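Local atomic coordinates of long form salivary protein D7L1 (Anopheles stephensi, PDB entry 3NHI), a protein that is a mosquito salivary protein that binds and sequesters host cysteinyl leukotrienes and thromboxane A2 analogues, modulating blood feeding. Residues C18-H22 with C50-V55; Y32-W36 with D45-Y51; F155-C159 with C192-R198; K168-W172 with S183-A189. One frame throughout, in Å; residues are numbered along the deposited sequence.

Contact 1: residues C18-H22 with C50-V55. With EAH ((5S,7E,9E,11Z,14Z)-5-hydroxyicosa-7,9,11,14-tetraenoic acid), chain B.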
# COMPACT_ATOMS: atom_id res chain seq x y z
N CYS A 18 0.47 -6.33 4.39
CA CYS A 18 0.32 -7.25 5.51
C CYS A 18 0.80 -8.66 5.16
O CYS A 18 1.43 -9.31 5.99
CB CYS A 18 -1.10 -7.25 6.06
SG CYS A 18 -1.56 -5.72 6.89
N TYR A 19 0.51 -9.12 3.94
CA TYR A 19 1.09 -10.39 3.48
C TYR A 19 2.61 -10.33 3.54
O TYR A 19 3.26 -11.24 4.05
CB TYR A 19 0.65 -10.72 2.04
CG TYR A 19 -0.66 -11.47 1.87
CD1 TYR A 19 -0.67 -12.77 1.39
CD2 TYR A 19 -1.88 -10.85 2.12
CE1 TYR A 19 -1.86 -13.46 1.19
CE2 TYR A 19 -3.08 -11.52 1.92
CZ TYR A 19 -3.06 -12.83 1.46
OH TYR A 19 -4.25 -13.49 1.28
N GLU A 20 3.20 -9.26 3.01
CA GLU A 20 4.66 -9.13 3.01
C GLU A 20 5.25 -9.20 4.41
O GLU A 20 6.30 -9.82 4.63
CB GLU A 20 5.10 -7.83 2.34
CG GLU A 20 4.89 -7.80 0.84
CD GLU A 20 5.18 -6.44 0.22
OE1 GLU A 20 4.92 -6.31 -0.99
OE2 GLU A 20 5.63 -5.52 0.93
N ASP A 21 4.57 -8.57 5.36
CA ASP A 21 5.12 -8.44 6.69
C ASP A 21 4.81 -9.62 7.60
O ASP A 21 5.42 -9.75 8.67
CB ASP A 21 4.71 -7.11 7.30
CG ASP A 21 5.40 -5.93 6.65
OD1 ASP A 21 6.32 -6.14 5.82
OD2 ASP A 21 5.05 -4.80 6.98
N HIS A 22 3.88 -10.48 7.19
CA HIS A 22 3.44 -11.58 8.07
C HIS A 22 3.53 -12.99 7.50
O HIS A 22 3.56 -13.94 8.26
CB HIS A 22 2.05 -11.28 8.65
CG HIS A 22 2.04 -10.05 9.48
ND1 HIS A 22 2.46 -10.04 10.79
CD2 HIS A 22 1.77 -8.76 9.16
CE1 HIS A 22 2.41 -8.80 11.25
NE2 HIS A 22 2.00 -8.01 10.28
N CYS A 50 -1.15 -11.87 14.22
CA CYS A 50 -0.57 -10.58 13.88
C CYS A 50 -0.90 -10.14 12.47
O CYS A 50 -0.98 -8.94 12.19
CB CYS A 50 0.93 -10.56 14.15
SG CYS A 50 1.36 -10.63 15.91
N TYR A 51 -1.14 -11.10 11.58
CA TYR A 51 -1.67 -10.77 10.27
C TYR A 51 -3.03 -10.08 10.39
O TYR A 51 -3.27 -9.03 9.78
CB TYR A 51 -1.74 -12.00 9.37
CG TYR A 51 -2.44 -11.72 8.06
CD1 TYR A 51 -1.83 -10.97 7.07
CD2 TYR A 51 -3.72 -12.23 7.82
CE1 TYR A 51 -2.47 -10.71 5.86
CE2 TYR A 51 -4.37 -11.98 6.63
CZ TYR A 51 -3.75 -11.22 5.66
OH TYR A 51 -4.41 -10.98 4.48
N ALA A 52 -3.91 -10.65 11.21
CA ALA A 52 -5.22 -10.06 11.46
C ALA A 52 -5.10 -8.64 12.03
O ALA A 52 -5.78 -7.73 11.57
CB ALA A 52 -6.04 -10.94 12.39
N LYS A 53 -4.23 -8.46 13.02
CA LYS A 53 -4.00 -7.14 13.58
C LYS A 53 -3.52 -6.16 12.50
O LYS A 53 -3.98 -5.03 12.44
CB LYS A 53 -3.01 -7.19 14.75
CG LYS A 53 -2.67 -5.80 15.28
CD LYS A 53 -1.88 -5.81 16.58
CE LYS A 53 -1.62 -4.39 17.05
NZ LYS A 53 -0.91 -4.32 18.36
N CYS A 54 -2.61 -6.62 11.65
CA CYS A 54 -2.10 -5.79 10.56
C CYS A 54 -3.23 -5.30 9.64
O CYS A 54 -3.30 -4.12 9.31
CB CYS A 54 -1.05 -6.57 9.77
SG CYS A 54 -0.25 -5.63 8.45
N VAL A 55 -4.12 -6.21 9.26
CA VAL A 55 -5.18 -5.83 8.33
C VAL A 55 -6.22 -4.93 9.01
O VAL A 55 -6.65 -3.94 8.42
CB VAL A 55 -5.84 -7.05 7.68
CG1 VAL A 55 -7.01 -6.64 6.79
CG2 VAL A 55 -4.81 -7.82 6.87
O1 EAH B . -8.07 -7.05 -6.75
C1 EAH B . -7.94 -7.82 -5.77
O2 EAH B . -7.06 -8.72 -5.73
C2 EAH B . -8.87 -7.65 -4.59
C3 EAH B . -8.81 -8.87 -3.66
C4 EAH B . -7.81 -8.65 -2.52
C5 EAH B . -7.75 -9.88 -1.64
O3 EAH B . -8.87 -9.97 -0.93
C6 EAH B . -6.55 -9.80 -0.70
C7 EAH B . -6.54 -10.94 0.30
C8 EAH B . -6.89 -10.42 1.68
C9 EAH B . -7.11 -11.55 2.59
C10 EAH B . -7.59 -11.13 3.76
C11 EAH B . -7.78 -12.29 4.62
C12 EAH B . -8.33 -12.23 5.84
C13 EAH B . -8.80 -10.94 6.47
C14 EAH B . -7.68 -10.41 7.34
C15 EAH B . -7.85 -9.90 8.56
C16 EAH B . -9.19 -9.75 9.23
C17 EAH B . -9.66 -8.31 9.08
C18 EAH B . -10.57 -8.15 7.87
C19 EAH B . -11.37 -6.87 7.97
C20 EAH B . -12.20 -6.66 6.72

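Contact 2: residues Y32-W36 with D45-Y51. With EAH ((5S,7E,9E,11Z,14Z)-5-hydroxyicosa-7,9,11,14-tetraenoic acid), chain B.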
# COMPACT_ATOMS: atom_id res chain seq x y z
N TYR A 32 -0.24 -20.77 4.67
CA TYR A 32 -0.86 -19.57 5.20
C TYR A 32 -1.52 -18.75 4.10
O TYR A 32 -2.66 -18.30 4.25
CB TYR A 32 0.16 -18.71 5.97
CG TYR A 32 0.52 -19.30 7.31
CD1 TYR A 32 -0.15 -18.92 8.47
CD2 TYR A 32 1.54 -20.25 7.42
CE1 TYR A 32 0.18 -19.46 9.71
CE2 TYR A 32 1.87 -20.80 8.65
CZ TYR A 32 1.20 -20.40 9.78
OH TYR A 32 1.55 -20.97 10.99
N MET A 33 -0.82 -18.57 2.98
CA MET A 33 -1.38 -17.80 1.87
C MET A 33 -2.68 -18.41 1.34
O MET A 33 -3.62 -17.67 1.06
CB MET A 33 -0.36 -17.59 0.75
CG MET A 33 -0.83 -16.56 -0.28
SD MET A 33 0.48 -15.76 -1.20
CE MET A 33 1.22 -17.16 -2.03
N THR A 34 -2.75 -19.73 1.24
CA THR A 34 -3.96 -20.42 0.77
C THR A 34 -5.17 -20.14 1.67
O THR A 34 -6.27 -19.86 1.19
CB THR A 34 -3.74 -21.95 0.65
OG1 THR A 34 -2.62 -22.21 -0.20
CG2 THR A 34 -4.97 -22.65 0.08
N LEU A 35 -4.95 -20.22 2.98
CA LEU A 35 -6.01 -19.94 3.94
C LEU A 35 -6.41 -18.46 3.93
O LEU A 35 -7.59 -18.13 3.88
CB LEU A 35 -5.60 -20.39 5.35
CG LEU A 35 -5.68 -21.91 5.60
CD1 LEU A 35 -4.83 -22.31 6.80
CD2 LEU A 35 -7.12 -22.37 5.79
N TRP A 36 -5.41 -17.58 3.95
CA TRP A 36 -5.69 -16.15 3.99
C TRP A 36 -6.32 -15.64 2.69
O TRP A 36 -7.18 -14.77 2.73
CB TRP A 36 -4.43 -15.34 4.34
CG TRP A 36 -3.80 -15.68 5.66
CD1 TRP A 36 -4.31 -16.46 6.66
CD2 TRP A 36 -2.53 -15.21 6.13
NE1 TRP A 36 -3.43 -16.52 7.71
CE2 TRP A 36 -2.33 -15.77 7.41
CE3 TRP A 36 -1.53 -14.39 5.58
CZ2 TRP A 36 -1.18 -15.52 8.17
CZ3 TRP A 36 -0.38 -14.15 6.33
CH2 TRP A 36 -0.21 -14.72 7.61
N ASP A 45 -2.78 -19.32 15.25
CA ASP A 45 -1.46 -19.13 15.84
C ASP A 45 -1.02 -17.68 15.69
O ASP A 45 -1.72 -16.89 15.05
CB ASP A 45 -0.43 -20.12 15.26
CG ASP A 45 -0.15 -19.90 13.77
OD1 ASP A 45 0.35 -20.86 13.14
OD2 ASP A 45 -0.38 -18.81 13.23
N ALA A 46 0.14 -17.34 16.25
CA ALA A 46 0.63 -15.96 16.30
C ALA A 46 0.87 -15.34 14.92
O ALA A 46 0.77 -14.12 14.78
CB ALA A 46 1.89 -15.88 17.14
N ILE A 47 1.19 -16.16 13.93
CA ILE A 47 1.39 -15.66 12.56
C ILE A 47 0.07 -15.07 12.05
O ILE A 47 0.03 -13.92 11.63
CB ILE A 47 1.95 -16.77 11.62
CG1 ILE A 47 3.36 -17.17 12.06
CG2 ILE A 47 1.96 -16.28 10.16
CD1 ILE A 47 3.87 -18.47 11.46
N THR A 48 -1.00 -15.85 12.14
CA THR A 48 -2.32 -15.36 11.77
C THR A 48 -2.80 -14.24 12.68
O THR A 48 -3.37 -13.26 12.19
CB THR A 48 -3.34 -16.50 11.77
OG1 THR A 48 -2.88 -17.53 10.90
CG2 THR A 48 -4.71 -16.01 11.29
N HIS A 49 -2.54 -14.35 13.99
CA HIS A 49 -3.00 -13.30 14.91
C HIS A 49 -2.45 -11.94 14.49
O HIS A 49 -3.21 -10.97 14.40
CB HIS A 49 -2.58 -13.56 16.37
CG HIS A 49 -3.04 -14.87 16.93
ND1 HIS A 49 -2.41 -15.47 18.00
CD2 HIS A 49 -4.05 -15.70 16.58
CE1 HIS A 49 -3.02 -16.60 18.29
NE2 HIS A 49 -4.01 -16.77 17.44
N CYS A 50 -1.15 -11.87 14.22
CA CYS A 50 -0.57 -10.58 13.88
C CYS A 50 -0.90 -10.14 12.47
O CYS A 50 -0.98 -8.94 12.19
CB CYS A 50 0.93 -10.56 14.15
SG CYS A 50 1.36 -10.63 15.91
N TYR A 51 -1.14 -11.10 11.58
CA TYR A 51 -1.67 -10.77 10.27
C TYR A 51 -3.03 -10.08 10.39
O TYR A 51 -3.27 -9.03 9.78
CB TYR A 51 -1.74 -12.00 9.37
CG TYR A 51 -2.44 -11.72 8.06
CD1 TYR A 51 -1.83 -10.97 7.07
CD2 TYR A 51 -3.72 -12.23 7.82
CE1 TYR A 51 -2.47 -10.71 5.86
CE2 TYR A 51 -4.37 -11.98 6.63
CZ TYR A 51 -3.75 -11.22 5.66
OH TYR A 51 -4.41 -10.98 4.48
O1 EAH B . -8.07 -7.05 -6.75
C1 EAH B . -7.94 -7.82 -5.77
O2 EAH B . -7.06 -8.72 -5.73
C2 EAH B . -8.87 -7.65 -4.59
C3 EAH B . -8.81 -8.87 -3.66
C4 EAH B . -7.81 -8.65 -2.52
C5 EAH B . -7.75 -9.88 -1.64
O3 EAH B . -8.87 -9.97 -0.93
C6 EAH B . -6.55 -9.80 -0.70
C7 EAH B . -6.54 -10.94 0.30
C8 EAH B . -6.89 -10.42 1.68
C9 EAH B . -7.11 -11.55 2.59
C10 EAH B . -7.59 -11.13 3.76
C11 EAH B . -7.78 -12.29 4.62
C12 EAH B . -8.33 -12.23 5.84
C13 EAH B . -8.80 -10.94 6.47
C14 EAH B . -7.68 -10.41 7.34
C15 EAH B . -7.85 -9.90 8.56
C16 EAH B . -9.19 -9.75 9.23
C17 EAH B . -9.66 -8.31 9.08
C18 EAH B . -10.57 -8.15 7.87
C19 EAH B . -11.37 -6.87 7.97
C20 EAH B . -12.20 -6.66 6.72

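Contact 3: residues F155-C159 with C192-R198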
# COMPACT_ATOMS: atom_id res chain seq x y z
N PHE A 155 2.83 3.44 -9.84
CA PHE A 155 2.58 4.79 -9.38
C PHE A 155 3.31 5.82 -10.22
O PHE A 155 2.76 6.89 -10.48
CB PHE A 155 2.85 4.98 -7.87
CG PHE A 155 1.58 4.97 -7.06
CD1 PHE A 155 0.65 6.00 -7.22
CD2 PHE A 155 1.30 3.94 -6.16
CE1 PHE A 155 -0.56 5.99 -6.51
CE2 PHE A 155 0.09 3.93 -5.44
CZ PHE A 155 -0.83 4.96 -5.61
N HIS A 156 4.51 5.48 -10.68
CA HIS A 156 5.25 6.44 -11.50
C HIS A 156 4.48 6.77 -12.79
O HIS A 156 4.43 7.93 -13.18
CB HIS A 156 6.65 5.93 -11.81
CG HIS A 156 7.46 5.59 -10.60
ND1 HIS A 156 7.04 4.65 -9.67
CD2 HIS A 156 8.67 6.02 -10.18
CE1 HIS A 156 7.96 4.55 -8.72
NE2 HIS A 156 8.96 5.37 -9.01
N ALA A 157 3.88 5.77 -13.42
CA ALA A 157 3.11 6.01 -14.64
C ALA A 157 1.79 6.73 -14.36
O ALA A 157 1.42 7.65 -15.10
CB ALA A 157 2.85 4.71 -15.37
N TYR A 158 1.10 6.31 -13.31
CA TYR A 158 -0.13 6.97 -12.89
C TYR A 158 0.12 8.46 -12.63
O TYR A 158 -0.63 9.33 -13.10
CB TYR A 158 -0.70 6.28 -11.64
CG TYR A 158 -1.84 7.03 -11.01
CD1 TYR A 158 -3.16 6.79 -11.41
CD2 TYR A 158 -1.60 8.01 -10.04
CE1 TYR A 158 -4.22 7.50 -10.83
CE2 TYR A 158 -2.64 8.73 -9.48
CZ TYR A 158 -3.94 8.47 -9.87
OH TYR A 158 -4.95 9.21 -9.29
N CYS A 159 1.18 8.75 -11.89
CA CYS A 159 1.52 10.12 -11.51
C CYS A 159 2.01 10.95 -12.70
O CYS A 159 1.69 12.13 -12.79
CB CYS A 159 2.55 10.10 -10.39
SG CYS A 159 1.91 9.35 -8.85
N CYS A 192 3.32 12.88 -5.92
CA CYS A 192 2.33 11.84 -6.15
C CYS A 192 2.97 10.46 -5.96
O CYS A 192 2.38 9.54 -5.37
CB CYS A 192 1.74 12.05 -7.55
SG CYS A 192 0.62 10.76 -8.15
N ILE A 193 4.19 10.30 -6.46
CA ILE A 193 4.88 9.02 -6.33
C ILE A 193 5.27 8.73 -4.89
O ILE A 193 5.05 7.62 -4.40
CB ILE A 193 6.11 8.96 -7.26
CG1 ILE A 193 5.66 8.97 -8.72
CG2 ILE A 193 6.94 7.72 -6.98
CD1 ILE A 193 6.76 9.34 -9.71
N PHE A 194 5.83 9.71 -4.20
CA PHE A 194 6.23 9.51 -2.81
C PHE A 194 5.03 9.12 -1.94
O PHE A 194 5.15 8.26 -1.05
CB PHE A 194 6.94 10.75 -2.24
CG PHE A 194 8.45 10.73 -2.44
CD1 PHE A 194 9.02 10.31 -3.64
CD2 PHE A 194 9.30 11.15 -1.41
CE1 PHE A 194 10.42 10.30 -3.82
CE2 PHE A 194 10.69 11.15 -1.57
CZ PHE A 194 11.24 10.72 -2.77
N ARG A 195 3.87 9.73 -2.20
CA ARG A 195 2.67 9.36 -1.46
C ARG A 195 2.19 7.96 -1.85
O ARG A 195 1.85 7.15 -0.99
CB ARG A 195 1.57 10.40 -1.66
CG ARG A 195 1.88 11.72 -0.97
CD ARG A 195 0.75 12.71 -1.19
NE ARG A 195 0.88 13.92 -0.38
CZ ARG A 195 0.43 14.06 0.87
NH1 ARG A 195 -0.18 13.05 1.50
NH2 ARG A 195 0.60 15.21 1.51
N GLY A 196 2.24 7.64 -3.14
CA GLY A 196 1.84 6.31 -3.61
C GLY A 196 2.72 5.18 -3.08
O GLY A 196 2.24 4.08 -2.80
N LEU A 197 4.01 5.47 -2.90
CA LEU A 197 4.95 4.49 -2.36
C LEU A 197 4.98 4.48 -0.83
O LEU A 197 5.72 3.70 -0.24
CB LEU A 197 6.36 4.74 -2.89
CG LEU A 197 6.56 4.78 -4.41
CD1 LEU A 197 8.06 4.80 -4.72
CD2 LEU A 197 5.86 3.66 -5.16
N ARG A 198 4.19 5.37 -0.22
CA ARG A 198 4.10 5.51 1.24
C ARG A 198 5.42 5.99 1.86
O ARG A 198 5.67 5.78 3.05
CB ARG A 198 3.58 4.22 1.89
CG ARG A 198 2.04 4.08 1.87
CD ARG A 198 1.42 3.97 0.46
NE ARG A 198 0.00 3.62 0.55
CZ ARG A 198 -0.80 3.39 -0.49
NH1 ARG A 198 -0.33 3.46 -1.73
NH2 ARG A 198 -2.07 3.07 -0.29

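Contact 4: residues K168-W172 with S183-A189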
# COMPACT_ATOMS: atom_id res chain seq x y z
N LYS A 168 2.65 20.79 -22.57
CA LYS A 168 4.06 20.44 -22.39
C LYS A 168 4.28 18.92 -22.41
O LYS A 168 3.59 18.17 -21.72
CB LYS A 168 4.63 21.03 -21.10
CG LYS A 168 6.15 21.16 -21.10
CD LYS A 168 6.69 21.74 -19.81
CE LYS A 168 8.17 22.13 -19.96
NZ LYS A 168 8.87 22.31 -18.65
N GLN A 169 5.24 18.50 -23.21
CA GLN A 169 5.65 17.11 -23.31
C GLN A 169 6.18 16.62 -21.97
O GLN A 169 6.89 17.35 -21.26
CB GLN A 169 6.73 16.98 -24.38
CG GLN A 169 7.06 15.57 -24.82
CD GLN A 169 8.05 15.54 -25.97
OE1 GLN A 169 7.73 15.11 -27.07
NE2 GLN A 169 9.27 16.03 -25.72
N SER A 170 5.82 15.39 -21.61
CA SER A 170 6.39 14.77 -20.41
C SER A 170 7.91 14.69 -20.49
O SER A 170 8.48 14.38 -21.54
CB SER A 170 5.81 13.38 -20.19
OG SER A 170 6.49 12.73 -19.13
N GLU A 171 8.55 14.95 -19.35
CA GLU A 171 9.99 14.80 -19.23
C GLU A 171 10.39 13.33 -19.35
O GLU A 171 11.55 13.01 -19.56
CB GLU A 171 10.49 15.39 -17.92
CG GLU A 171 10.36 16.91 -17.88
CD GLU A 171 10.74 17.54 -16.56
OE1 GLU A 171 10.38 18.71 -16.37
OE2 GLU A 171 11.39 16.88 -15.71
N TRP A 172 9.41 12.44 -19.20
CA TRP A 172 9.64 11.01 -19.23
C TRP A 172 9.08 10.35 -20.49
O TRP A 172 8.93 9.12 -20.54
CB TRP A 172 9.05 10.36 -17.97
CG TRP A 172 9.57 10.91 -16.67
CD1 TRP A 172 10.72 11.63 -16.47
CD2 TRP A 172 8.98 10.73 -15.38
NE1 TRP A 172 10.86 11.93 -15.13
CE2 TRP A 172 9.81 11.39 -14.44
CE3 TRP A 172 7.83 10.08 -14.91
CZ2 TRP A 172 9.52 11.42 -13.07
CZ3 TRP A 172 7.54 10.12 -13.56
CH2 TRP A 172 8.38 10.77 -12.65
N SER A 183 11.07 21.37 -12.39
CA SER A 183 9.85 21.86 -13.04
C SER A 183 8.64 21.62 -12.13
O SER A 183 8.66 20.69 -11.32
CB SER A 183 9.64 21.19 -14.39
OG SER A 183 9.30 19.82 -14.21
N PRO A 184 7.59 22.45 -12.26
CA PRO A 184 6.40 22.22 -11.43
C PRO A 184 5.80 20.84 -11.69
O PRO A 184 5.29 20.21 -10.76
CB PRO A 184 5.43 23.32 -11.87
CG PRO A 184 6.02 23.92 -13.10
CD PRO A 184 7.49 23.69 -13.06
N GLU A 185 5.90 20.36 -12.92
CA GLU A 185 5.36 19.05 -13.26
C GLU A 185 6.15 17.92 -12.60
O GLU A 185 5.57 16.96 -12.08
CB GLU A 185 5.32 18.85 -14.78
CG GLU A 185 4.38 19.81 -15.55
CD GLU A 185 5.04 21.13 -15.92
OE1 GLU A 185 6.23 21.34 -15.61
OE2 GLU A 185 4.33 21.95 -16.53
N LEU A 186 7.47 18.02 -12.62
CA LEU A 186 8.30 17.01 -11.97
C LEU A 186 8.06 16.99 -10.46
O LEU A 186 7.95 15.92 -9.86
CB LEU A 186 9.78 17.21 -12.30
CG LEU A 186 10.75 16.17 -11.72
CD1 LEU A 186 10.44 14.75 -12.22
CD2 LEU A 186 12.16 16.55 -12.10
N LYS A 187 7.97 18.17 -9.86
CA LYS A 187 7.69 18.24 -8.43
C LYS A 187 6.35 17.58 -8.10
O LYS A 187 6.25 16.85 -7.11
CB LYS A 187 7.72 19.69 -7.92
CG LYS A 187 9.10 20.33 -8.05
CD LYS A 187 9.09 21.76 -7.55
CE LYS A 187 10.48 22.36 -7.60
NZ LYS A 187 10.43 23.84 -7.40
N ASP A 188 5.34 17.83 -8.93
CA ASP A 188 4.04 17.22 -8.73
C ASP A 188 4.10 15.70 -8.87
O ASP A 188 3.59 14.96 -8.01
CB ASP A 188 3.00 17.79 -9.69
CG ASP A 188 1.63 17.22 -9.43
OD1 ASP A 188 1.00 17.61 -8.42
OD2 ASP A 188 1.19 16.36 -10.21
N ALA A 189 4.72 15.23 -9.96
CA ALA A 189 4.87 13.80 -10.18
C ALA A 189 5.54 13.12 -8.98
O ALA A 189 5.07 12.08 -8.50
CB ALA A 189 5.64 13.52 -11.46
O HOH W 1 8.03 19.69 -17.54
O HOH W 2 7.13 23.44 -16.95

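Contact 1: residues C18-H22 with C50-V55
The last turn of helix 8-22 and the middle of helix 46-58 run nearly antiparallel here: the axes of 18-22 and 50-55 approach to 9.5 Å, with 149° between their N-to-C directions. The backbones come closest at two places, CA to CA 5.8 Å for Cys18 and Cys54 and 5.6 Å for His22 and Tyr51. At the first, the helices are joined covalently by a disulfide, Cys18 SG to Cys54 SG 2.0 Å; Cys18 CB also packs on Val55 CG2 at 3.8 Å and on Tyr51 CE1 at 3.7 Å. At the second, Tyr51 CA sits over the face of the His22 imidazole, 4.1 Å from its centroid in a CH-pi contact; separately, His22 NE2 approaches Cys54 CB to 3.4 Å. Tyr51 turns an edge to the face of Tyr19 in an offset edge-to-face pair, centroids 5.4 Å apart and planes at 86°. Both phenols line the pocket of the bound fatty acid: Tyr51 OH is 3.3 Å from EAH C10, and Tyr19 OH, hydrogen-bonded to Asn37, is 3.6 Å from EAH C7. Val55 CB adds a contact of 3.6 Å to EAH C15. No hydrogen bond crosses between the segments, so a disulfide and apolar and aromatic contacts hold this part of the odorant-binding-protein-like fold together, while the two phenol ends and Val55 form one side of the pocket along the unsaturated chain; Tyr51 OH, lacking a hydrogen-bond partner, meets the lipid by packing alone.

Contact 2: residues Y32-W36 with D45-Y51
This is an aromatic helix-helix contact beside the lipid pocket, made between helix 28-37 and the N-terminal turns of helix 46-58, which follows it in the chain. The axes of 32-36 and 46-51 come no closer than 11.9 Å, at an angle of 46°, a gap bridged by large side chains. Trp36 and Tyr51 form an offset stack: the six-membered ring of the indole and the phenol ring are 3.9 Å between centroids and tilted by only 3°, with Trp36 CZ3 3.6 Å from Tyr51 CD1. Tyr51 CB sits over the same indole ring, 3.9 Å from its centroid, and Ile47 CG2 meets Trp36 CH2 at 3.7 Å. In this all-helical fold of the PBP/GOBP family the helices enclose a ligand cavity, and both residues border it: the backbone carbonyl Trp36 O is 3.2 Å from EAH C11 and the phenol Tyr51 OH 3.3 Å from EAH C10, and both residues also bind thromboxane A2. Farther from the lipid, Tyr32 OH donates a very short hydrogen bond of 2.5 Å to Asp45 OD1. Asp45 is the N-cap of helix 46-58, its OD2 accepting from Thr48 N at 3.2 Å, so one carboxylate both caps one helix and holds the other. Ile47 CG2 covers the Tyr32 ring face, 4.1 Å from the centroid. Trp36 NE1 makes a weak bond of 3.4 Å to Thr48 OG1, whose stronger partner is the carbonyl of Pro43.

Contact 3: residues F155-C159 with C192-R198
Phe155 lays its ring face against Gly196, whose CA stands 3.4 Å from the ring centroid and only 8° off the normal. A side chain at 196 would not fit: an ideal CB would fall 2.3 Å from Phe155 CG. The axes of 155-159 and 192-196 can therefore approach to 8.9 Å, at 142° between directions. One turn on from Phe155, a disulfide joins Cys159 SG to Cys192 SG at 2.0 Å, and Tyr158 presents its ring edge to Cys192 SG, with CD2 4.0 Å away. His156 has Ile193 CG2 over its face, 3.8 Å from the centroid, while Phe258 of helix 251-266 meets this imidazole edge-to-face. Helix 184-196 ends in a Schellman motif with Arg198 at positive phi; Arg198 NH1 donates to Gly196 O at 2.9 Å and also forms a salt bridge with Glu9 of helix 8-22. With no hydrogen bond between the segments, close apolar fit and the disulfide unite these helices of the second odorant-binding-protein-like domain.

Contact 4: residues K168-W172 with S183-A189
Far from the lipid site, a loop after helix 155-163 folds back onto the N-terminal end of helix 184-196, in the part of the chain belonging to the PBP/GOBP family. Two local motifs order the pieces. In the loop, Ser170 OG accepts from Trp172 N at 2.9 Å, an ST turn, and Glu160 of helix 155-163 is a further partner of this hydroxyl. At the helix start Ser183 is the N-cap, its OG accepting from Leu186 N at 3.0 Å.

The direct hydrogen bond between the segments uses the same cap: Ser183 OG donates to Glu171 OE1 at 2.7 Å, so this hydroxyl links the loop to the first turn of the helix. The other carboxylate oxygen of Glu171 bonds to Thr181, just ahead of the helix.

Apolar contact comes from Trp172, whose CZ2 lies 3.6 Å from Leu186 CD1 and whose CH2 lies 4.1 Å from Ala189 CB. Trp164 also meets the indole, and Tyr239 of helix 238-246 touches Leu186.

The charged side chains meet mainly through water. Lys168 NZ and Glu185 OE1 are 4.1 Å apart, beyond a salt bridge, and two waters link them. The second accepts from Lys168 NZ at 2.7 Å and donates to Glu185 OE1 at 2.6 Å; the first accepts from Lys168 NZ at 3.0 Å and donates to Glu185 OE1 at 3.1 Å and to Glu171 OE1 at 2.8 Å.

From the N terminus, contact 1 closes the first loop by bringing helix 46-58 back to helix 8-22. Contact 2 closes a shorter one within it, between helix 28-37 and the start of helix 46-58; the two share Cys50 and Tyr51, and both touch EAH. The chain then passes to the other side of its centre, where contact 3 joins helix 155-163 to the end of helix 184-196, and contact 4 closes a shorter loop within that span, at the start of the same helix. Contacts 3 and 4 meet where Trp172 CH2 lies 3.7 Å from Ile193 CD1. The two pairs follow in series without crossing; the centres of contacts 1 and 3 are about 23 Å apart.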